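PDB 2QK2: LP04448p from Drosophila melanogaster, which probably binds tubulin through this TOG domain, as an XMAP215-family protein that tracks microtubule plus ends. Local coordinates for residues W29-K33 with D68-L73; M16-F20 with S35-L39; K79-A85 with E120-I125; A154-A158 with S195-A199. All blocks are in the same frame, centred on the assembly; numbering follows the deposited sequence.

Contact 1 (W29-K33 with D68-L73); sequences WTLRK and DSNVVL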
# COMPACT_ATOMS: atom_id res chain seq x y z
N TRP A 29 25.96 3.63 6.08
CA TRP A 29 24.82 2.81 5.69
C TRP A 29 24.90 1.34 6.13
O TRP A 29 23.87 0.73 6.42
CB TRP A 29 24.57 2.89 4.18
CG TRP A 29 25.44 2.00 3.35
CD1 TRP A 29 26.71 2.27 2.90
CD2 TRP A 29 25.11 0.69 2.86
NE1 TRP A 29 27.19 1.21 2.16
CE2 TRP A 29 26.23 0.23 2.12
CE3 TRP A 29 23.98 -0.13 2.97
CZ2 TRP A 29 26.24 -1.03 1.49
CZ3 TRP A 29 24.00 -1.38 2.35
CH2 TRP A 29 25.12 -1.81 1.62
N THR A 30 26.11 0.79 6.19
CA THR A 30 26.26 -0.60 6.60
C THR A 30 25.87 -0.82 8.06
O THR A 30 25.53 -1.93 8.45
CB THR A 30 27.71 -1.11 6.38
OG1 THR A 30 28.64 -0.16 6.89
CG2 THR A 30 27.96 -1.33 4.90
N LEU A 31 25.93 0.24 8.86
CA LEU A 31 25.54 0.11 10.25
C LEU A 31 24.01 0.17 10.33
O LEU A 31 23.40 -0.56 11.11
CB LEU A 31 26.16 1.24 11.10
CG LEU A 31 27.68 1.20 11.25
CD1 LEU A 31 28.14 2.31 12.20
CD2 LEU A 31 28.11 -0.16 11.79
N ARG A 32 23.40 1.02 9.51
CA ARG A 32 21.95 1.11 9.51
C ARG A 32 21.42 -0.23 9.00
O ARG A 32 20.44 -0.76 9.52
CB ARG A 32 21.48 2.26 8.60
CG ARG A 32 22.01 3.64 9.02
CD ARG A 32 21.14 4.80 8.53
NE ARG A 32 21.17 4.97 7.08
CZ ARG A 32 22.22 5.41 6.38
NH1 ARG A 32 23.35 5.73 6.99
NH2 ARG A 32 22.12 5.53 5.06
N LYS A 33 22.09 -0.79 7.99
CA LYS A 33 21.71 -2.08 7.42
C LYS A 33 21.67 -3.17 8.49
O LYS A 33 20.78 -4.03 8.49
CB LYS A 33 22.70 -2.50 6.33
CG LYS A 33 22.53 -3.94 5.86
CD LYS A 33 23.62 -4.35 4.88
CE LYS A 33 24.99 -4.39 5.55
NZ LYS A 33 25.12 -5.51 6.52
N ASP A 68 16.04 8.14 3.95
CA ASP A 68 17.34 7.53 3.66
C ASP A 68 17.73 7.71 2.20
O ASP A 68 16.93 7.49 1.29
CB ASP A 68 17.33 6.04 4.02
CG ASP A 68 18.71 5.52 4.38
OD1 ASP A 68 19.60 5.49 3.49
OD2 ASP A 68 18.92 5.13 5.55
N SER A 69 18.98 8.12 1.97
CA SER A 69 19.47 8.33 0.61
C SER A 69 19.86 7.01 -0.06
O SER A 69 20.03 6.95 -1.28
CB SER A 69 20.68 9.27 0.62
OG SER A 69 21.73 8.76 1.43
N ASN A 70 20.00 5.96 0.74
CA ASN A 70 20.39 4.65 0.23
C ASN A 70 19.15 3.81 -0.13
O ASN A 70 18.39 3.41 0.75
CB ASN A 70 21.23 3.95 1.31
CG ASN A 70 21.87 2.68 0.80
OD1 ASN A 70 21.19 1.75 0.36
ND2 ASN A 70 23.21 2.63 0.87
N VAL A 71 18.96 3.55 -1.43
CA VAL A 71 17.80 2.79 -1.88
C VAL A 71 17.74 1.35 -1.38
O VAL A 71 16.67 0.76 -1.31
CB VAL A 71 17.67 2.79 -3.42
CG1 VAL A 71 17.45 4.21 -3.90
CG2 VAL A 71 18.92 2.19 -4.07
N VAL A 72 18.89 0.78 -1.02
CA VAL A 72 18.90 -0.58 -0.50
C VAL A 72 18.24 -0.58 0.88
O VAL A 72 17.51 -1.51 1.24
CB VAL A 72 20.34 -1.14 -0.39
CG1 VAL A 72 20.35 -2.38 0.47
CG2 VAL A 72 20.86 -1.47 -1.78
N LEU A 73 18.50 0.47 1.65
CA LEU A 73 17.93 0.62 2.99
C LEU A 73 16.43 0.94 2.89
O LEU A 73 15.64 0.46 3.69
CB LEU A 73 18.67 1.73 3.74
CG LEU A 73 19.77 1.29 4.72
CD1 LEU A 73 20.47 0.04 4.22
CD2 LEU A 73 20.76 2.43 4.91
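This is a surface contact at one edge of the TOG solenoid, where the start of helix 29-45 meets the turn between helices 55-67 and 71-88 and the first turn of the latter. Its strongest element is a two-pronged salt bridge: Arg32 NE donates to Asp68 OD2 at 2.7 Å and Arg32 NH2 to Asp68 OD1 at 3.0 Å, with N-H...O angles of 154° and 160°. Asp68 OD1 also accepts from Asn70 N at 2.8 Å, forming an Asx turn, while the third guanidinium nitrogen, NH1, is bonded to the carbonyl of Glu26. Asn70 is the N-cap of helix 71-88; its OD1 takes Leu73 N at 3.2 Å and, weakly, Val72 N at 2.9 Å. That leaves ND2 to lie over one face of the Trp29 indole, 3.4 Å from Trp29 CD2. Leu73 fills the space between Trp29 and Arg32, with CD1 3.7 Å from Trp29 CE3 at the ring edge and CD2 3.4 Å from Arg32 NE. In relatives, the edge formed by such intra-repeat turns faces tubulin. Because Asp68 and Asn70 each serve both their own turn and the opposite helix, the shape of the turn is tied to the position of the neighbouring repeat.

Contact 2 (M16-F20 with S35-L39); sequences MPKDF and SLEVL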
# COMPACT_ATOMS: atom_id res chain seq x y z
N MSE A 16 14.69 -7.47 19.93
CA MSE A 16 15.54 -6.62 19.12
C MSE A 16 16.81 -6.21 19.84
O MSE A 16 16.84 -6.09 21.06
CB MSE A 16 14.77 -5.39 18.68
CG MSE A 16 14.12 -5.60 17.32
SE MSE A 16 12.54 -4.61 17.20
CE MSE A 16 13.30 -2.85 17.14
N PRO A 17 17.88 -5.98 19.08
CA PRO A 17 19.16 -5.58 19.68
C PRO A 17 19.02 -4.28 20.46
O PRO A 17 18.29 -3.37 20.07
CB PRO A 17 20.08 -5.46 18.47
CG PRO A 17 19.15 -5.04 17.38
CD PRO A 17 17.96 -5.93 17.61
N LYS A 18 19.74 -4.20 21.58
CA LYS A 18 19.70 -3.02 22.42
C LYS A 18 20.20 -1.76 21.71
O LYS A 18 20.03 -0.65 22.21
CB LYS A 18 20.50 -3.25 23.71
CG LYS A 18 22.01 -3.25 23.53
CD LYS A 18 22.73 -3.58 24.84
CE LYS A 18 22.32 -2.64 25.98
NZ LYS A 18 22.92 -3.04 27.29
N ASP A 19 20.82 -1.93 20.55
CA ASP A 19 21.32 -0.77 19.81
C ASP A 19 20.58 -0.59 18.48
O ASP A 19 21.03 0.14 17.59
CB ASP A 19 22.83 -0.88 19.57
CG ASP A 19 23.20 -2.12 18.77
OD1 ASP A 19 22.31 -2.95 18.50
OD2 ASP A 19 24.39 -2.25 18.42
N PHE A 20 19.44 -1.26 18.35
CA PHE A 20 18.65 -1.18 17.13
C PHE A 20 18.44 0.27 16.68
O PHE A 20 18.78 0.63 15.55
CB PHE A 20 17.29 -1.83 17.35
CG PHE A 20 16.38 -1.74 16.16
CD1 PHE A 20 16.51 -2.63 15.10
CD2 PHE A 20 15.43 -0.72 16.08
CE1 PHE A 20 15.70 -2.51 13.96
CE2 PHE A 20 14.62 -0.59 14.94
CZ PHE A 20 14.76 -1.49 13.88
N SER A 35 20.84 -3.06 11.66
CA SER A 35 19.61 -3.05 12.45
C SER A 35 18.46 -3.65 11.64
O SER A 35 17.72 -4.50 12.13
CB SER A 35 19.23 -1.63 12.87
OG SER A 35 20.01 -1.18 13.97
N LEU A 36 18.31 -3.20 10.39
CA LEU A 36 17.23 -3.70 9.54
C LEU A 36 17.36 -5.20 9.25
O LEU A 36 16.35 -5.91 9.17
CB LEU A 36 17.15 -2.89 8.24
CG LEU A 36 16.83 -1.39 8.41
CD1 LEU A 36 16.74 -0.73 7.04
CD2 LEU A 36 15.51 -1.21 9.16
N GLU A 37 18.60 -5.68 9.09
CA GLU A 37 18.85 -7.10 8.83
C GLU A 37 18.29 -7.95 9.95
O GLU A 37 17.57 -8.93 9.72
CB GLU A 37 20.34 -7.41 8.76
CG GLU A 37 21.03 -7.10 7.48
CD GLU A 37 22.42 -7.72 7.46
OE1 GLU A 37 22.51 -8.97 7.45
OE2 GLU A 37 23.41 -6.97 7.48
N VAL A 38 18.66 -7.59 11.17
CA VAL A 38 18.22 -8.32 12.35
C VAL A 38 16.70 -8.29 12.46
O VAL A 38 16.08 -9.30 12.75
CB VAL A 38 18.85 -7.73 13.63
CG1 VAL A 38 18.31 -8.43 14.85
CG2 VAL A 38 20.37 -7.90 13.57
N LEU A 39 16.12 -7.12 12.22
CA LEU A 39 14.67 -6.98 12.30
C LEU A 39 13.99 -7.83 11.23
O LEU A 39 13.04 -8.56 11.52
CB LEU A 39 14.25 -5.52 12.12
CG LEU A 39 12.74 -5.26 12.02
CD1 LEU A 39 12.05 -5.65 13.32
CD2 LEU A 39 12.51 -3.79 11.70
O HOH W 1 21.13 -3.19 15.64
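Ser35, on the helix 35-39, is where the preceding loop is held by polar bonds, at the N-terminal end of the TOG domain's HEAT-repeat solenoid. Its OG donates to Phe20 O at 2.7 Å and accepts from a water at 2.8 Å; the same water donates to Asp19 OD1 at 3.1 Å, so one hydroxyl reaches the loop both directly and through solvent. The CA atoms of Phe20 and Ser35 are accordingly just 5.1 Å apart, and Ser35 CB lies 3.7 Å from Phe20 CD1. Leu36 points its CA-to-CB bond away, and its part here is slight: its backbone N comes within 4.5 Å of Phe20 CE1. One turn on, Val38 meets the loop again, its CG1 3.7 Å from Pro17 CD on the more exposed flank. Leu39 ends the run with two apolar partners, its CB 3.8 Å from Phe20 CE1 and its CD1 4.0 Å from SE of Met16, a selenomethionine. Pro17 to Phe20 form a type I turn, closed by Phe20 N to Pro17 O at 3.0 Å, which brings both residues to the same helix. The contact thus seats the entry to helix 20-24 on helix 29-45, which also packs through Leu36 and Leu39 on helices 55-67 and 71-88; Phe20 also reaches Leu57 of helix 55-67.

Contact 3 (K79-A85 with E120-I125); sequences KCLALLA and EAIDAI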
# COMPACT_ATOMS: atom_id res chain seq x y z
N LYS A 79 10.19 -3.49 3.19
CA LYS A 79 9.91 -4.90 3.40
C LYS A 79 9.57 -5.16 4.87
O LYS A 79 8.57 -5.81 5.18
CB LYS A 79 11.12 -5.74 2.99
CG LYS A 79 10.91 -7.24 3.13
CD LYS A 79 9.83 -7.72 2.18
CE LYS A 79 9.65 -9.23 2.24
NZ LYS A 79 8.61 -9.68 1.27
N CYS A 80 10.39 -4.64 5.77
CA CYS A 80 10.14 -4.82 7.20
C CYS A 80 8.78 -4.26 7.61
O CYS A 80 8.08 -4.86 8.42
CB CYS A 80 11.23 -4.12 8.03
SG CYS A 80 12.81 -5.00 8.07
N LEU A 81 8.40 -3.11 7.05
CA LEU A 81 7.13 -2.49 7.37
C LEU A 81 5.98 -3.39 6.90
O LEU A 81 4.97 -3.54 7.59
CB LEU A 81 7.02 -1.11 6.71
CG LEU A 81 5.80 -0.26 7.09
CD1 LEU A 81 5.75 -0.05 8.60
CD2 LEU A 81 5.88 1.07 6.37
N ALA A 82 6.15 -3.99 5.73
CA ALA A 82 5.15 -4.90 5.17
C ALA A 82 4.97 -6.11 6.08
O ALA A 82 3.85 -6.49 6.40
CB ALA A 82 5.57 -5.35 3.77
N LEU A 83 6.08 -6.72 6.50
CA LEU A 83 6.02 -7.89 7.36
C LEU A 83 5.43 -7.54 8.72
O LEU A 83 4.69 -8.33 9.31
CB LEU A 83 7.40 -8.51 7.54
CG LEU A 83 8.05 -9.07 6.26
CD1 LEU A 83 9.49 -9.46 6.53
CD2 LEU A 83 7.25 -10.25 5.75
N LEU A 84 5.74 -6.34 9.21
CA LEU A 84 5.21 -5.90 10.49
C LEU A 84 3.69 -5.74 10.38
O LEU A 84 2.93 -6.20 11.24
CB LEU A 84 5.85 -4.57 10.89
CG LEU A 84 5.38 -3.92 12.20
CD1 LEU A 84 5.71 -4.83 13.39
CD2 LEU A 84 6.05 -2.56 12.37
N ALA A 85 3.23 -5.10 9.30
CA ALA A 85 1.80 -4.89 9.11
C ALA A 85 1.07 -6.23 8.95
O ALA A 85 -0.04 -6.39 9.44
CB ALA A 85 1.55 -4.01 7.89
N GLU A 120 4.32 -3.81 -1.45
CA GLU A 120 4.07 -4.81 -0.42
C GLU A 120 3.67 -4.14 0.89
O GLU A 120 2.73 -4.57 1.55
CB GLU A 120 5.31 -5.67 -0.18
CG GLU A 120 5.58 -6.68 -1.25
CD GLU A 120 6.80 -7.53 -0.94
OE1 GLU A 120 6.87 -8.07 0.19
OE2 GLU A 120 7.67 -7.66 -1.82
N ALA A 121 4.39 -3.09 1.24
CA ALA A 121 4.12 -2.37 2.48
C ALA A 121 2.75 -1.71 2.48
O ALA A 121 1.96 -1.94 3.40
CB ALA A 121 5.21 -1.32 2.74
N ILE A 122 2.45 -0.91 1.47
CA ILE A 122 1.16 -0.24 1.47
C ILE A 122 0.00 -1.23 1.34
O ILE A 122 -1.08 -1.00 1.89
CB ILE A 122 1.08 0.86 0.37
CG1 ILE A 122 -0.09 1.80 0.68
CG2 ILE A 122 0.91 0.25 -1.02
CD1 ILE A 122 -0.06 3.08 -0.11
N ASP A 123 0.22 -2.35 0.65
CA ASP A 123 -0.82 -3.36 0.50
C ASP A 123 -1.12 -4.04 1.85
O ASP A 123 -2.28 -4.23 2.22
CB ASP A 123 -0.42 -4.42 -0.54
CG ASP A 123 -0.50 -3.89 -1.99
OD1 ASP A 123 -0.90 -2.73 -2.20
OD2 ASP A 123 -0.17 -4.66 -2.91
N ALA A 124 -0.07 -4.41 2.57
CA ALA A 124 -0.23 -5.06 3.87
C ALA A 124 -0.91 -4.09 4.83
O ALA A 124 -1.76 -4.49 5.62
CB ALA A 124 1.13 -5.50 4.41
N ILE A 125 -0.55 -2.82 4.75
CA ILE A 125 -1.13 -1.81 5.62
C ILE A 125 -2.61 -1.59 5.30
O ILE A 125 -3.42 -1.39 6.21
CB ILE A 125 -0.34 -0.49 5.51
CG1 ILE A 125 1.07 -0.71 6.07
CG2 ILE A 125 -1.07 0.62 6.26
CD1 ILE A 125 1.94 0.53 6.07
O HOH W 2 -2.30 -5.91 7.91
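Ala82 is the residue most covered here, with 58 Å² covered by segment 120-125. Its CB lies 3.6 Å from Ala121 CA and 3.7 Å from Glu120 C, while its carbonyl O touches Ala124 CB at 3.5 Å. With only methyl groups between them, the backbones come very close: the CA atoms of Ala82 and Ala121 are 3.8 Å apart, and the segment axes approach to 7.7 Å at an angle of 18°. Such nearly parallel neighbours, the second helices of two successive HEAT repeats, form one layer of the TOG solenoid. Glu120, with 51 Å² covered, closes the more open side by a salt bridge in which Lys79 NZ donates to OE1 of Glu120 at 2.6 Å. A turn farther on, Ala85 loses 45 Å²; its CB sits 3.8 Å from both Ala124 CB and Ile125 CG1. Beside it a water donates to Ala85 O at 2.8 Å and Ala124 O at 2.7 Å. Toward the other helical layer, Leu81 CD2 meets Ile125 CD1 at 4.0 Å, and Phe92 touches both residues.

Contact 4 (A154-A158 with S195-A199); sequences ALFIA and SSAEA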
# COMPACT_ATOMS: atom_id res chain seq x y z
N ALA A 154 -2.82 4.82 -8.46
CA ALA A 154 -3.94 4.19 -9.16
C ALA A 154 -3.82 2.67 -9.09
O ALA A 154 -4.82 1.98 -8.93
CB ALA A 154 -3.97 4.64 -10.63
N LEU A 155 -2.61 2.16 -9.22
CA LEU A 155 -2.40 0.71 -9.16
C LEU A 155 -2.67 0.21 -7.74
O LEU A 155 -3.17 -0.91 -7.54
CB LEU A 155 -0.97 0.36 -9.58
CG LEU A 155 -0.66 0.59 -11.07
CD1 LEU A 155 0.82 0.32 -11.34
CD2 LEU A 155 -1.54 -0.33 -11.93
N PHE A 156 -2.34 1.03 -6.75
CA PHE A 156 -2.59 0.67 -5.35
C PHE A 156 -4.11 0.50 -5.17
O PHE A 156 -4.57 -0.44 -4.54
CB PHE A 156 -2.07 1.77 -4.41
CG PHE A 156 -2.69 1.73 -3.03
CD1 PHE A 156 -2.50 0.62 -2.21
CD2 PHE A 156 -3.46 2.79 -2.57
CE1 PHE A 156 -3.08 0.57 -0.94
CE2 PHE A 156 -4.04 2.75 -1.30
CZ PHE A 156 -3.85 1.64 -0.48
N ILE A 157 -4.87 1.43 -5.73
CA ILE A 157 -6.33 1.37 -5.65
C ILE A 157 -6.86 0.09 -6.31
O ILE A 157 -7.77 -0.57 -5.78
CB ILE A 157 -6.96 2.62 -6.32
CG1 ILE A 157 -6.60 3.87 -5.50
CG2 ILE A 157 -8.47 2.47 -6.43
CD1 ILE A 157 -7.01 5.18 -6.15
N ALA A 158 -6.29 -0.26 -7.46
CA ALA A 158 -6.71 -1.46 -8.17
C ALA A 158 -6.49 -2.71 -7.31
O ALA A 158 -7.40 -3.52 -7.14
CB ALA A 158 -5.93 -1.59 -9.49
N SER A 195 -2.73 2.76 -15.72
CA SER A 195 -2.95 2.45 -14.31
C SER A 195 -4.35 2.89 -13.89
O SER A 195 -5.05 2.17 -13.17
CB SER A 195 -1.89 3.14 -13.45
OG SER A 195 -0.60 2.64 -13.75
N SER A 196 -4.77 4.06 -14.35
CA SER A 196 -6.10 4.56 -14.02
C SER A 196 -7.18 3.65 -14.62
O SER A 196 -8.21 3.40 -13.99
CB SER A 196 -6.29 5.98 -14.55
OG SER A 196 -5.32 6.85 -13.98
N ALA A 197 -6.93 3.16 -15.83
CA ALA A 197 -7.89 2.27 -16.49
C ALA A 197 -8.00 0.97 -15.70
O ALA A 197 -9.10 0.42 -15.55
CB ALA A 197 -7.43 1.97 -17.93
N GLU A 198 -6.87 0.48 -15.20
CA GLU A 198 -6.87 -0.76 -14.43
C GLU A 198 -7.68 -0.61 -13.14
O GLU A 198 -8.43 -1.51 -12.76
CB GLU A 198 -5.44 -1.19 -14.09
CG GLU A 198 -5.36 -2.62 -13.57
CD GLU A 198 -3.93 -3.12 -13.44
OE1 GLU A 198 -3.06 -2.65 -14.19
OE2 GLU A 198 -3.69 -4.01 -12.59
N ALA A 199 -7.53 0.53 -12.49
CA ALA A 199 -8.25 0.80 -11.25
C ALA A 199 -9.75 0.92 -11.53
O ALA A 199 -10.58 0.38 -10.78
CB ALA A 199 -7.73 2.09 -10.60
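Within segments 154-158 and 195-199 no hydrogen bond crosses, and the contact is van der Waals packing, with segment axes 7.9 Å apart and inclined by 20°. Leu155 departs sideways from its helix, yet its m,t rotamer (chi1 -69°, chi2 175°) swings the end across the gap, so that CG lies 3.4 Å from Ser195 OG and CD2 3.6 Å from Glu198 OE1. Glu198 is extended (chi1 -167°, chi2 171°), which lets its aliphatic part pass Ala158, CG being 4.2 Å from Ala158 CB. Both serines adopt m (chi1 -64° and -60°), and this turns each hydroxyl back to the carbonyl four residues earlier: Ser195 OG to Thr191 O, Ser196 OG to Val192 O. Just outside the segments, Ser195 OG is bonded further to Ser151 OG, one turn earlier on helix 147-161, and Ser196 OG to Thr184 OG1. The alanines permit the close fit. Ala154 CB meets Ser195 CB at 3.8 Å, Ala199 CB reaches Ala154 O at 3.4 Å, and Ala158 CB is 3.8 Å from Ala199 CA. Ile157, also m,t, brings CG2 to 4.3 Å from Ala199 CB. These are the second helices of two adjoining HEAT repeats: helix 171-185 packs against both through Leu181, helix 221-233 touches Ala197 and Glu198, and Phe156, pointing away, packs on helix 112-126.

Overall arrangement
The four contacts follow the solenoid from its N-terminal end. Contacts 1 and 2 share helix 29-45, their centres about 14 Å apart, and touch where Leu73 O meets Leu36 CD1 at 3.7 Å. The centre of contact 3 is about 18 Å from those of contacts 1 and 2; it continues along helix 71-88 from contact 1 and meets contact 2 through Cys80 SG, 3.8 Å from Leu39 CD2. Contact 4, its centre about 19 Å from that of contact 3, is reached through Ile122 CG1 against Phe156 CE1 at 3.6 Å. Contacts 1 and 4, about 30 Å apart between centres, lie on opposite sides of the chain's centre. Contact 1 includes an intra-repeat turn at the probable tubulin-binding edge; contacts 3 and 4 are buried between helices.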